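Local coordinates for protein glucose-6-phosphate dehydrogenase (Trypanosoma cruzi, PDB 5AQ1) that oxidises glucose 6-phosphate with NADP+ as hydride acceptor, the entry reaction of the pentose phosphate pathway, yielding NADPH for redox balance, at residues E370-D382 / R393-Y407. Numbering follows the deposited sequence.
Sequences EERLLDIRIQFKD and RNELVIRAQPSEAMY. With BG6 (6-O-phosphono-beta-D-glucopyranose), chain F.
Strands 373-380 and 395-401 pair as antiparallel neighbours in the mixed sheet of the C-terminal domain; their axes approach to 4.5 Å, with N-to-C directions 163° from each other. The backbone evidence is regular: Ile376 with Ile398 and Ile378 with Leu396 are hydrogen-bonded pairs, each bonded in both directions, while Asp375, Arg377 and Gln379 face Arg399, Val397 and Glu395 in non-hydrogen-bonded pairs. The regularity breaks at the substrate end, where two residues, Ala400 and Gln401, sit opposite the single Leu374, a classic beta bulge; Leu374 O takes Ala400 N at 2.9 Å and only a weak bond from Gln401 N. Helix 216-219 packs against the face carrying Ile398.

Asp375, Arg377, Gln379, Glu395 and Arg399 lie with Val397 on the other face. Glu395 OE1 and Arg377 NH1, 2.8 Å apart, form a salt bridge at the guanidinium edge, its hydrogen bond weak, while Val397 CG1 lies over the centre of one guanidinium face. A second salt bridge takes Arg377 NE to Asp375 OD2 at 3.0 Å, from above the carboxylate plane. Glu395 OE2 receives Gln379 NE2, plus Tyr506 OH. In the loops past the strand ends, the extended Arg393 chain crosses Gln379, giving NH1 to OE1 at 2.8 Å, and its NE makes a salt bridge to Asp382 OD2 at 3.1 Å, both acceptors near the guanidinium plane.

Within the bulge, Gln401 CG sits between its backbone N and carbonyl carbon (chi1 73°), and the extended chain brings NE2 to phosphate O1P of glucose 6-phosphate at 2.9 Å. Lys215 holds OE1. The Arg372 guanidinium stacks on the Gln401 amide, planes 26° apart, with NH2 3.6 Å from O3P, a distance consistent with electrostatic attraction. The strand pair and the loop residue Arg372 before it thus join a face bearing a salt-bridge network to a phosphate-binding end, where a neutral amide donor and a probably cationic guanidinium complement the anion.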
loop_
_atom_site.group_PDB
_atom_site.type_symbol
_atom_site.label_atom_id
_atom_site.label_comp_id
_atom_site.label_asym_id
_atom_site.label_seq_id
_atom_site.Cartn_x
_atom_site.Cartn_y
_atom_site.Cartn_z
ATOM N N GLU B 370 11.988 31.514 -21.830
ATOM C CA GLU B 370 13.021 30.938 -22.714
ATOM C C GLU B 370 12.532 29.906 -23.735
ATOM O O GLU B 370 13.213 29.660 -24.729
ATOM C CB GLU B 370 14.225 30.350 -21.944
ATOM C CG GLU B 370 14.057 30.019 -20.466
ATOM C CD GLU B 370 12.971 29.004 -20.169
ATOM O OE1 GLU B 370 13.227 27.788 -20.290
ATOM O OE2 GLU B 370 11.870 29.429 -19.774
ATOM N N GLU B 371 11.379 29.291 -23.495
ATOM C CA GLU B 371 10.879 28.261 -24.404
ATOM C C GLU B 371 9.360 28.163 -24.399
ATOM O O GLU B 371 8.688 28.700 -23.520
ATOM C CB GLU B 371 11.487 26.891 -24.051
ATOM C CG GLU B 371 11.155 26.379 -22.650
ATOM C CD GLU B 371 11.677 24.975 -22.371
ATOM O OE1 GLU B 371 12.230 24.336 -23.290
ATOM O OE2 GLU B 371 11.530 24.501 -21.221
ATOM N N ARG B 372 8.837 27.470 -25.402
ATOM C CA ARG B 372 7.446 27.061 -25.418
ATOM C C ARG B 372 7.374 25.664 -24.817
ATOM O O ARG B 372 8.071 24.757 -25.269
ATOM C CB ARG B 372 6.905 27.050 -26.846
ATOM C CG ARG B 372 5.467 26.567 -26.951
ATOM C CD ARG B 372 4.759 27.163 -28.159
ATOM N NE ARG B 372 3.373 26.704 -28.250
ATOM C CZ ARG B 372 2.976 25.568 -28.823
ATOM N NH1 ARG B 372 3.851 24.733 -29.382
ATOM N NH2 ARG B 372 1.684 25.262 -28.839
ATOM N N LEU B 373 6.550 25.498 -23.787
ATOM C CA LEU B 373 6.429 24.208 -23.113
ATOM C C LEU B 373 5.100 24.050 -22.399
ATOM O O LEU B 373 4.586 24.993 -21.796
ATOM C CB LEU B 373 7.555 24.029 -22.088
ATOM C CG LEU B 373 7.573 22.710 -21.304
ATOM C CD1 LEU B 373 7.809 21.523 -22.229
ATOM C CD2 LEU B 373 8.630 22.752 -20.214
ATOM N N LEU B 374 4.548 22.846 -22.497
ATOM C CA LEU B 374 3.468 22.407 -21.626
ATOM C C LEU B 374 3.813 21.000 -21.175
ATOM O O LEU B 374 3.769 20.064 -21.980
ATOM C CB LEU B 374 2.121 22.415 -22.354
ATOM C CG LEU B 374 0.909 21.936 -21.543
ATOM C CD1 LEU B 374 0.611 22.884 -20.393
ATOM C CD2 LEU B 374 -0.304 21.798 -22.447
ATOM N N ASP B 375 4.175 20.844 -19.905
ATOM C CA ASP B 375 4.441 19.506 -19.378
ATOM C C ASP B 375 3.923 19.293 -17.967
ATOM O O ASP B 375 3.657 20.239 -17.218
ATOM C CB ASP B 375 5.932 19.114 -19.524
ATOM C CG ASP B 375 6.860 19.803 -18.517
ATOM O OD1 ASP B 375 6.400 20.596 -17.668
ATOM O OD2 ASP B 375 8.080 19.533 -18.580
ATOM N N ILE B 376 3.767 18.016 -17.641
ATOM C CA ILE B 376 3.308 17.567 -16.340
ATOM C C ILE B 376 4.425 16.708 -15.773
ATOM O O ILE B 376 4.927 15.814 -16.458
ATOM C CB ILE B 376 2.022 16.727 -16.477
ATOM C CG1 ILE B 376 0.903 17.555 -17.117
ATOM C CG2 ILE B 376 1.569 16.190 -15.126
ATOM C CD1 ILE B 376 -0.173 16.718 -17.765
ATOM N N ARG B 377 4.825 16.983 -14.536
ATOM C CA ARG B 377 5.875 16.205 -13.885
ATOM C C ARG B 377 5.390 15.635 -12.556
ATOM O O ARG B 377 5.131 16.379 -11.613
ATOM C CB ARG B 377 7.124 17.062 -13.692
ATOM C CG ARG B 377 7.873 17.321 -14.988
ATOM C CD ARG B 377 8.833 18.488 -14.866
ATOM N NE ARG B 377 9.527 18.754 -16.129
ATOM C CZ ARG B 377 10.566 18.061 -16.593
ATOM N NH1 ARG B 377 11.065 17.034 -15.912
ATOM N NH2 ARG B 377 11.116 18.397 -17.749
ATOM N N ILE B 378 5.262 14.311 -12.503
ATOM C CA ILE B 378 4.922 13.600 -11.276
ATOM C C ILE B 378 6.226 13.115 -10.648
ATOM O O ILE B 378 6.767 12.075 -11.039
ATOM C CB ILE B 378 4.013 12.377 -11.544
ATOM C CG1 ILE B 378 2.840 12.740 -12.464
ATOM C CG2 ILE B 378 3.505 11.787 -10.231
ATOM C CD1 ILE B 378 1.866 13.734 -11.868
ATOM N N GLN B 379 6.732 13.871 -9.678
ATOM C CA GLN B 379 7.994 13.540 -9.022
ATOM C C GLN B 379 7.760 12.658 -7.796
ATOM O O GLN B 379 7.153 13.090 -6.816
ATOM C CB GLN B 379 8.730 14.818 -8.628
ATOM C CG GLN B 379 10.104 14.591 -8.028
ATOM C CD GLN B 379 10.918 15.868 -7.954
ATOM O OE1 GLN B 379 10.996 16.506 -6.906
ATOM N NE2 GLN B 379 11.520 16.253 -9.070
ATOM N N PHE B 380 8.258 11.425 -7.863
ATOM C CA PHE B 380 8.098 10.459 -6.780
ATOM C C PHE B 380 9.119 10.677 -5.666
ATOM O O PHE B 380 10.084 11.431 -5.813
ATOM C CB PHE B 380 8.191 9.026 -7.319
ATOM C CG PHE B 380 7.153 8.704 -8.357
ATOM C CD1 PHE B 380 5.855 8.380 -7.986
ATOM C CD2 PHE B 380 7.466 8.749 -9.709
ATOM C CE1 PHE B 380 4.891 8.095 -8.941
ATOM C CE2 PHE B 380 6.506 8.463 -10.668
ATOM C CZ PHE B 380 5.217 8.133 -10.283
ATOM N N LYS B 381 8.874 10.020 -4.540
ATOM C CA LYS B 381 9.754 10.111 -3.382
ATOM C C LYS B 381 11.078 9.412 -3.634
ATOM O O LYS B 381 11.188 8.543 -4.494
ATOM C CB LYS B 381 9.086 9.485 -2.158
ATOM C CG LYS B 381 7.941 10.295 -1.588
ATOM C CD LYS B 381 7.143 9.462 -0.604
ATOM C CE LYS B 381 6.481 10.323 0.452
ATOM N NZ LYS B 381 5.466 9.551 1.215
ATOM N N ASP B 382 12.078 9.795 -2.856
ATOM C CA ASP B 382 13.376 9.144 -2.896
ATOM C C ASP B 382 13.283 7.733 -2.345
ATOM O O ASP B 382 12.613 7.492 -1.340
ATOM C CB ASP B 382 14.387 9.924 -2.061
ATOM C CG ASP B 382 14.765 11.230 -2.690
ATOM O OD1 ASP B 382 15.614 11.218 -3.613
ATOM O OD2 ASP B 382 14.220 12.262 -2.251
ATOM N N ARG B 393 15.222 11.154 -7.352
ATOM C CA ARG B 393 13.794 10.917 -7.442
ATOM C C ARG B 393 13.387 10.483 -8.838
ATOM O O ARG B 393 13.777 11.106 -9.823
ATOM C CB ARG B 393 13.028 12.177 -7.057
ATOM C CG ARG B 393 13.087 12.495 -5.580
ATOM C CD ARG B 393 12.357 13.789 -5.301
ATOM N NE ARG B 393 12.259 14.081 -3.876
ATOM C CZ ARG B 393 11.632 15.139 -3.365
ATOM N NH1 ARG B 393 11.042 16.030 -4.162
ATOM N NH2 ARG B 393 11.601 15.312 -2.049
ATOM N N ASN B 394 12.599 9.414 -8.918
ATOM C CA ASN B 394 11.926 9.062 -10.160
ATOM C C ASN B 394 10.943 10.163 -10.530
ATOM O O ASN B 394 10.465 10.902 -9.671
ATOM C CB ASN B 394 11.165 7.736 -10.040
ATOM C CG ASN B 394 12.065 6.544 -9.759
ATOM O OD1 ASN B 394 11.575 5.508 -9.317
ATOM N ND2 ASN B 394 13.369 6.672 -10.006
ATOM N N GLU B 395 10.636 10.261 -11.814
ATOM C CA GLU B 395 9.731 11.292 -12.292
ATOM C C GLU B 395 9.021 10.814 -13.548
ATOM O O GLU B 395 9.665 10.383 -14.501
ATOM C CB GLU B 395 10.519 12.568 -12.577
ATOM C CG GLU B 395 9.716 13.844 -12.442
ATOM C CD GLU B 395 10.497 15.059 -12.898
ATOM O OE1 GLU B 395 11.040 15.033 -14.022
ATOM O OE2 GLU B 395 10.573 16.041 -12.140
ATOM N N LEU B 396 7.692 10.850 -13.531
ATOM C CA LEU B 396 6.916 10.640 -14.741
ATOM C C LEU B 396 6.704 12.001 -15.389
ATOM O O LEU B 396 6.206 12.927 -14.748
ATOM C CB LEU B 396 5.569 9.986 -14.435
ATOM C CG LEU B 396 4.670 9.682 -15.642
ATOM C CD1 LEU B 396 5.329 8.692 -16.592
ATOM C CD2 LEU B 396 3.326 9.163 -15.160
ATOM N N VAL B 397 7.096 12.115 -16.651
ATOM C CA VAL B 397 6.968 13.361 -17.387
ATOM C C VAL B 397 6.017 13.166 -18.560
ATOM O O VAL B 397 6.260 12.321 -19.421
ATOM C CB VAL B 397 8.334 13.830 -17.914
ATOM C CG1 VAL B 397 8.207 15.175 -18.615
ATOM C CG2 VAL B 397 9.332 13.908 -16.765
ATOM N N ILE B 398 4.927 13.929 -18.570
ATOM C CA ILE B 398 4.029 13.988 -19.716
ATOM C C ILE B 398 4.202 15.356 -20.366
ATOM O O ILE B 398 3.890 16.376 -19.750
ATOM C CB ILE B 398 2.558 13.798 -19.301
ATOM C CG1 ILE B 398 2.352 12.411 -18.688
ATOM C CG2 ILE B 398 1.630 13.985 -20.498
ATOM C CD1 ILE B 398 1.150 12.329 -17.774
ATOM N N ARG B 399 4.724 15.376 -21.590
ATOM C CA ARG B 399 4.910 16.620 -22.340
ATOM C C ARG B 399 3.871 16.702 -23.455
ATOM O O ARG B 399 3.894 15.904 -24.385
ATOM C CB ARG B 399 6.325 16.698 -22.931
ATOM C CG ARG B 399 6.641 18.047 -23.555
ATOM C CD ARG B 399 8.082 18.157 -24.021
ATOM N NE ARG B 399 8.378 17.229 -25.112
ATOM C CZ ARG B 399 9.384 16.353 -25.135
ATOM N NH1 ARG B 399 10.246 16.258 -24.127
ATOM N NH2 ARG B 399 9.540 15.563 -26.194
ATOM N N ALA B 400 2.959 17.660 -23.346
ATOM C CA ALA B 400 1.890 17.814 -24.329
ATOM C C ALA B 400 2.363 18.578 -25.557
ATOM O O ALA B 400 1.877 18.337 -26.661
ATOM C CB ALA B 400 0.692 18.508 -23.702
ATOM N N GLN B 401 3.297 19.510 -25.356
ATOM C CA GLN B 401 3.915 20.245 -26.462
ATOM C C GLN B 401 5.199 20.948 -26.003
ATOM O O GLN B 401 5.310 21.318 -24.838
ATOM C CB GLN B 401 2.935 21.282 -27.029
ATOM C CG GLN B 401 2.719 22.495 -26.128
ATOM C CD GLN B 401 1.365 23.156 -26.310
ATOM O OE1 GLN B 401 0.488 22.639 -27.008
ATOM N NE2 GLN B 401 1.187 24.309 -25.673
ATOM N N PRO B 402 6.172 21.133 -26.897
ATOM C CA PRO B 402 6.159 20.591 -28.246
ATOM C C PRO B 402 6.612 19.140 -28.244
ATOM O O PRO B 402 6.990 18.616 -27.196
ATOM C CB PRO B 402 7.195 21.452 -28.959
ATOM C CG PRO B 402 8.193 21.756 -27.901
ATOM C CD PRO B 402 7.400 21.905 -26.631
ATOM N N SER B 403 6.575 18.506 -29.412
ATOM C CA SER B 403 7.070 17.145 -29.584
ATOM C C SER B 403 6.515 16.229 -28.495
ATOM O O SER B 403 7.251 15.727 -27.641
ATOM C CB SER B 403 8.598 17.142 -29.575
ATOM O OG SER B 403 9.098 15.837 -29.785
ATOM N N GLU B 404 5.202 16.039 -28.533
ATOM C CA GLU B 404 4.483 15.342 -27.463
ATOM C C GLU B 404 5.070 13.973 -27.142
ATOM O O GLU B 404 5.387 13.191 -28.040
ATOM C CB GLU B 404 2.974 15.227 -27.736
ATOM C CG GLU B 404 2.555 15.094 -29.185
ATOM C CD GLU B 404 2.336 16.435 -29.870
ATOM O OE1 GLU B 404 1.284 17.062 -29.641
ATOM O OE2 GLU B 404 3.219 16.854 -30.646
ATOM N N ALA B 405 5.211 13.710 -25.843
ATOM C CA ALA B 405 5.871 12.509 -25.351
ATOM C C ALA B 405 5.501 12.214 -23.904
ATOM O O ALA B 405 5.087 13.104 -23.155
ATOM C CB ALA B 405 7.377 12.663 -25.473
ATOM N N MET B 406 5.646 10.947 -23.530
ATOM C CA MET B 406 5.573 10.526 -22.136
ATOM C C MET B 406 6.842 9.734 -21.831
ATOM O O MET B 406 7.222 8.839 -22.592
ATOM C CB MET B 406 4.327 9.667 -21.884
ATOM C CG MET B 406 4.123 9.294 -20.419
ATOM S SD MET B 406 2.475 8.669 -20.004
ATOM C CE MET B 406 2.495 7.086 -20.836
ATOM N N TYR B 407 7.517 10.078 -20.740
ATOM C CA TYR B 407 8.689 9.316 -20.320
ATOM C C TYR B 407 8.841 9.244 -18.806
ATOM O O TYR B 407 8.385 10.127 -18.071
ATOM C CB TYR B 407 9.975 9.840 -20.982
ATOM C CG TYR B 407 10.282 11.310 -20.781
ATOM C CD1 TYR B 407 9.757 12.278 -21.637
ATOM C CD2 TYR B 407 11.132 11.729 -19.767
ATOM C CE1 TYR B 407 10.054 13.625 -21.468
ATOM C CE2 TYR B 407 11.434 13.069 -19.590
ATOM C CZ TYR B 407 10.895 14.013 -20.437
ATOM O OH TYR B 407 11.202 15.341 -20.253
HETATM C C1 BG6 F . -5.330 30.682 -24.947
HETATM C C2 BG6 F . -4.834 31.840 -24.082
HETATM O O1 BG6 F . -6.488 30.081 -24.355
HETATM O O5 BG6 F . -4.300 29.696 -25.067
HETATM C C3 BG6 F . -3.568 32.421 -24.691
HETATM O O2 BG6 F . -5.840 32.851 -23.975
HETATM C C4 BG6 F . -2.540 31.309 -24.823
HETATM O O3 BG6 F . -3.037 33.482 -23.890
HETATM C C5 BG6 F . -3.109 30.192 -25.686
HETATM O O4 BG6 F . -1.340 31.835 -25.393
HETATM C C6 BG6 F . -2.098 29.064 -25.874
HETATM O O6 BG6 F . -2.706 27.945 -26.520
HETATM P P BG6 F . -1.790 26.777 -27.138
HETATM O O1P BG6 F . -0.915 26.325 -25.991
HETATM O O2P BG6 F . -2.768 25.724 -27.579
HETATM O O3P BG6 F . -1.053 27.466 -28.262
HETATM O O HOH W 1 2.970 26.060 -24.042
HETATM O O HOH W 2 12.663 7.564 -6.708
#